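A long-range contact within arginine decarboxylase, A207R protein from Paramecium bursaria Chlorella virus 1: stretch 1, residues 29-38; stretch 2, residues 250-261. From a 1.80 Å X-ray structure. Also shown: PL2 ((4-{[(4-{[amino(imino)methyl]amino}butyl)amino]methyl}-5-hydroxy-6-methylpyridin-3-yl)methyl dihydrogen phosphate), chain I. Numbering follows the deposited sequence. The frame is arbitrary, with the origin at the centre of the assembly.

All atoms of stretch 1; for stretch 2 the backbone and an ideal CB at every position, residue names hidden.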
# COMPACT_ATOMS: atom_id res chain seq x y z
N ASP A 29 23.43 18.81 5.27
CA ASP A 29 23.25 19.86 6.27
C ASP A 29 22.57 19.33 7.52
O ASP A 29 22.94 19.70 8.63
CB ASP A 29 22.46 21.04 5.69
CG ASP A 29 23.24 21.78 4.62
OD1 ASP A 29 22.61 22.57 3.88
OD2 ASP A 29 24.49 21.61 4.50
N LEU A 30 21.58 18.44 7.35
CA LEU A 30 20.88 17.86 8.49
C LEU A 30 21.74 16.88 9.27
O LEU A 30 21.57 16.75 10.48
CB LEU A 30 19.56 17.18 8.06
CG LEU A 30 18.41 18.15 7.74
CD1 LEU A 30 17.27 17.45 7.03
CD2 LEU A 30 17.90 18.83 9.02
N ILE A 31 22.64 16.17 8.58
CA ILE A 31 23.59 15.30 9.27
C ILE A 31 24.52 16.15 10.14
O ILE A 31 24.81 15.80 11.28
CB ILE A 31 24.39 14.43 8.29
CG1 ILE A 31 23.45 13.42 7.61
CG2 ILE A 31 25.56 13.72 9.02
CD1 ILE A 31 24.00 12.81 6.33
N ASP A 32 24.94 17.30 9.61
CA ASP A 32 25.75 18.23 10.39
C ASP A 32 25.00 18.76 11.60
O ASP A 32 25.60 18.94 12.66
CB ASP A 32 26.26 19.40 9.53
CG ASP A 32 27.28 18.96 8.49
OD1 ASP A 32 27.56 19.76 7.56
OD2 ASP A 32 27.79 17.82 8.58
N GLN A 33 23.70 19.01 11.43
CA GLN A 33 22.83 19.46 12.52
C GLN A 33 22.66 18.37 13.56
O GLN A 33 22.66 18.64 14.76
CB GLN A 33 21.47 19.89 11.99
CG GLN A 33 21.49 21.28 11.35
CD GLN A 33 21.86 22.36 12.37
OE1 GLN A 33 23.00 22.83 12.40
NE2 GLN A 33 20.89 22.74 13.21
N TRP A 34 22.51 17.13 13.11
CA TRP A 34 22.40 16.01 14.04
C TRP A 34 23.62 15.97 14.96
O TRP A 34 23.47 15.81 16.17
CB TRP A 34 22.26 14.68 13.30
CG TRP A 34 22.17 13.51 14.25
CD1 TRP A 34 23.21 12.86 14.88
CD2 TRP A 34 20.97 12.87 14.71
NE1 TRP A 34 22.72 11.85 15.68
CE2 TRP A 34 21.36 11.83 15.58
CE3 TRP A 34 19.60 13.05 14.43
CZ2 TRP A 34 20.42 10.99 16.21
CZ3 TRP A 34 18.68 12.21 15.05
CH2 TRP A 34 19.09 11.20 15.93
N THR A 35 24.80 16.12 14.38
CA THR A 35 26.08 16.10 15.11
C THR A 35 26.10 17.16 16.21
O THR A 35 26.61 16.91 17.31
CB THR A 35 27.26 16.26 14.12
OG1 THR A 35 27.19 15.20 13.15
CG2 THR A 35 28.61 16.20 14.83
N ILE A 36 25.53 18.32 15.92
CA ILE A 36 25.44 19.39 16.90
C ILE A 36 24.32 19.17 17.94
O ILE A 36 24.54 19.39 19.13
CB ILE A 36 25.39 20.84 16.24
CG1 ILE A 36 24.94 21.90 17.25
CG2 ILE A 36 24.44 20.91 15.10
CD1 ILE A 36 26.04 22.40 18.15
N LEU A 37 23.15 18.72 17.50
CA LEU A 37 22.03 18.50 18.41
C LEU A 37 22.28 17.34 19.37
O LEU A 37 21.91 17.39 20.54
CB LEU A 37 20.74 18.25 17.62
CG LEU A 37 20.28 19.39 16.70
CD1 LEU A 37 19.03 18.98 15.93
CD2 LEU A 37 20.03 20.65 17.51
N PHE A 38 22.93 16.29 18.86
CA PHE A 38 23.12 15.03 19.58
C PHE A 38 24.59 14.66 19.57
O PHE A 38 24.99 13.71 18.90
CB PHE A 38 22.32 13.91 18.91
CG PHE A 38 20.84 14.05 19.02
CD1 PHE A 38 20.07 14.35 17.90
CD2 PHE A 38 20.19 13.86 20.24
CE1 PHE A 38 18.69 14.47 17.99
CE2 PHE A 38 18.80 13.97 20.34
CZ PHE A 38 18.06 14.28 19.20
N UNK A 250 23.39 5.18 20.45
CA UNK A 250 23.03 5.21 19.03
C UNK A 250 21.54 5.52 18.91
O UNK A 250 20.80 5.47 19.90
CB UNK A 250 23.37 3.88 18.34
N UNK A 251 21.10 5.85 17.69
CA UNK A 251 19.70 6.09 17.41
C UNK A 251 19.36 5.47 16.05
O UNK A 251 20.27 5.13 15.29
CB UNK A 251 19.39 7.59 17.43
N UNK A 252 18.06 5.34 15.77
CA UNK A 252 17.62 4.76 14.51
C UNK A 252 16.69 5.74 13.78
O UNK A 252 15.54 5.40 13.49
CB UNK A 252 16.92 3.42 14.75
N UNK A 253 17.18 6.95 13.49
CA UNK A 253 16.27 7.91 12.86
C UNK A 253 15.98 7.56 11.41
O UNK A 253 16.90 7.18 10.68
CB UNK A 253 16.86 9.32 12.94
N UNK A 254 14.72 7.70 10.99
CA UNK A 254 14.37 7.58 9.58
C UNK A 254 13.93 8.93 9.08
O UNK A 254 14.65 9.60 8.33
CB UNK A 254 13.28 6.53 9.36
N UNK A 255 12.75 9.37 9.54
CA UNK A 255 12.13 10.59 9.03
C UNK A 255 12.93 11.88 9.31
O UNK A 255 12.77 12.86 8.59
CB UNK A 255 10.73 10.73 9.64
N UNK A 256 13.78 11.88 10.35
CA UNK A 256 14.58 13.07 10.64
C UNK A 256 15.39 13.50 9.42
O UNK A 256 15.44 14.69 9.09
CB UNK A 256 15.51 12.81 11.82
N UNK A 257 16.00 12.54 8.74
CA UNK A 257 16.81 12.83 7.55
C UNK A 257 16.02 12.77 6.25
O UNK A 257 16.30 13.54 5.33
CB UNK A 257 17.98 11.85 7.47
N UNK A 258 15.07 11.85 6.17
CA UNK A 258 14.38 11.57 4.90
C UNK A 258 13.28 12.58 4.57
O UNK A 258 13.02 12.85 3.40
CB UNK A 258 13.77 10.17 4.94
N UNK A 259 12.62 13.13 5.59
CA UNK A 259 11.43 13.97 5.32
C UNK A 259 11.71 15.08 4.29
O UNK A 259 11.01 15.19 3.28
CB UNK A 259 10.94 14.60 6.62
N UNK A 260 12.74 15.88 4.54
CA UNK A 260 12.99 17.09 3.75
C UNK A 260 13.86 16.83 2.53
O UNK A 260 14.18 17.75 1.78
CB UNK A 260 13.65 18.16 4.63
N UNK A 261 14.24 15.57 2.34
CA UNK A 261 15.11 15.20 1.24
C UNK A 261 14.50 15.49 -0.14
O UNK A 261 15.22 15.84 -1.08
CB UNK A 261 15.46 13.71 1.35
N1 PL2 I . 13.92 2.00 13.95
C2 PL2 I . 13.00 1.03 13.94
C2A PL2 I . 13.32 -0.35 14.54
C3 PL2 I . 11.74 1.31 13.39
O3 PL2 I . 10.81 0.32 13.42
C4 PL2 I . 11.43 2.58 12.85
C4A PL2 I . 10.05 2.92 12.22
C5 PL2 I . 12.45 3.54 12.90
C6 PL2 I . 13.68 3.22 13.44
P PL2 I . 11.26 7.22 12.31
N PL2 I . 8.94 2.11 12.79
CA PL2 I . 7.94 1.79 11.77
CG PL2 I . 6.25 2.72 10.13
OP2 PL2 I . 9.89 7.89 12.82
OP3 PL2 I . 11.21 7.30 10.68
OP1 PL2 I . 12.46 7.89 12.88
OP4 PL2 I . 11.10 5.67 12.73
C5M PL2 I . 12.22 4.96 12.34
CB PL2 I . 7.37 3.06 11.11
CD PL2 I . 5.65 4.00 9.50
NE PL2 I . 4.65 3.54 8.50
CZ PL2 I . 4.10 4.29 7.53
NH2 PL2 I . 3.22 3.72 6.68
NH1 PL2 I . 4.42 5.58 7.41

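Position 250 has extended phi/psi (-129/167), and its CA-to-CB bond points away from stretch 1, so the helix 29-37 sets no demand; many side chains would fit. It is V250.

At 251, still in the strand (-139/166), CB points toward stretch 1 and the ideal CB lies 3.8 Å from W34 CZ2. With the indole so near, a small apolar side chain suits best. The residue is A251, whose CB lies 3.7 Å from W34 CZ2, at the ring edge.

Position 252 points away from the helix and toward the ligand side, where the pyridine nitrogen invites a polar or acidic partner. It is E252, with OE1 2.8 Å from PL2 N1.

At 253 the ideal CB is 4.0 Å from W34 CZ3, and phi of -73° permits proline as well as a compact aliphatic residue. P253 places CG 4.3 Å from the centroid of the W34 six-membered ring, 28° off the normal: an off-centre CH-pi contact.

An ideal CB at 254 would clash with PL2 OP3, at 2.6 Å, which selects glycine. G254 N donates to PL2 OP1 at 3.0 Å.

Position 255 opens the helix out of reach of stretch 1, but beside a phosphate; a basic side chain is plausible. R255 donates from N to PL2 OP3 (2.8 Å) and from NE to PL2 OP2 (2.9 Å).

At 256 CB points toward stretch 1, 4.6 Å from W34 CZ3. A large apolar or aromatic side chain would fit. F256, with chi1 at t, offers a face to the edge of W34: centroids 5.2 Å apart, planes at 80°. Its edge meets L37, CZ lying 4.1 Å from L37 CD1.

At 257 CA is 6.5 Å from the CA of L30, yet CB points sideways and has nothing of stretch 1 within 5.5 Å. A long apolar side chain could still reach the helix. F257, with chi1 at m, does so, bringing CE1 3.7 Å from I31 CG1 and CZ 3.8 Å from W34 CB. Its ring is oblique to the W34 six-membered ring, with planes at 45°.

Positions 258, 259 and 261, directed away, sideways and sideways, are unconstrained by stretch 1; they are A258, E259 and Y261.

At 260 CB points toward stretch 1, 4.4 Å from L30 CD1, so an aliphatic or flat ring would suit. H260 lays its ring edge against the leucine, CD2 being 4.3 Å from L30 CD1.

Stretch 2 250-261: VAEPGRFFAEHY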
# COMPACT_ATOMS: atom_id res chain seq x y z
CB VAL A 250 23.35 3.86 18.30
CG1 VAL A 250 24.85 3.54 18.34
CG2 VAL A 250 22.53 2.72 18.88
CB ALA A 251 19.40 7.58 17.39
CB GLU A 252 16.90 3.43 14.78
CG GLU A 252 17.72 2.40 15.55
CD GLU A 252 16.87 1.27 16.13
OE1 GLU A 252 15.62 1.35 16.09
OE2 GLU A 252 17.46 0.29 16.65
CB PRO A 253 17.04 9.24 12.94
CG PRO A 253 18.47 8.83 12.93
CD PRO A 253 18.53 7.52 13.68
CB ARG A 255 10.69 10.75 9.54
CG ARG A 255 10.59 11.06 11.04
CD ARG A 255 9.15 11.21 11.51
NE ARG A 255 8.40 9.95 11.45
CZ ARG A 255 7.38 9.71 10.63
NH1 ARG A 255 6.97 10.65 9.76
NH2 ARG A 255 6.76 8.53 10.65
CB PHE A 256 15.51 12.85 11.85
CG PHE A 256 16.28 14.10 12.26
CD1 PHE A 256 15.77 14.94 13.25
CD2 PHE A 256 17.49 14.42 11.65
CE1 PHE A 256 16.48 16.10 13.62
CE2 PHE A 256 18.21 15.58 12.01
CZ PHE A 256 17.70 16.41 13.00
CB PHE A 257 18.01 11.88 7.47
CG PHE A 257 18.95 12.02 8.63
CD1 PHE A 257 19.68 13.20 8.82
CD2 PHE A 257 19.11 10.99 9.54
CE1 PHE A 257 20.55 13.34 9.90
CE2 PHE A 257 19.98 11.13 10.64
CZ PHE A 257 20.70 12.31 10.81
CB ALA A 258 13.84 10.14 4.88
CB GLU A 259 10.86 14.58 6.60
CG GLU A 259 9.65 15.50 6.36
CD GLU A 259 9.01 16.03 7.64
OE1 GLU A 259 9.41 15.60 8.75
OE2 GLU A 259 8.08 16.87 7.54
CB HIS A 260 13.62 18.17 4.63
CG HIS A 260 12.81 18.50 5.84
ND1 HIS A 260 11.52 18.99 5.77
CD2 HIS A 260 13.11 18.40 7.16
CE1 HIS A 260 11.06 19.17 6.99
NE2 HIS A 260 12.00 18.83 7.85
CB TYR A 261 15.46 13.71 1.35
CG TYR A 261 16.32 13.14 0.23
CD1 TYR A 261 17.53 13.74 -0.14
CD2 TYR A 261 15.95 11.95 -0.42
CE1 TYR A 261 18.32 13.19 -1.16
CE2 TYR A 261 16.72 11.40 -1.41
CZ TYR A 261 17.91 12.02 -1.78
OH TYR A 261 18.69 11.46 -2.78
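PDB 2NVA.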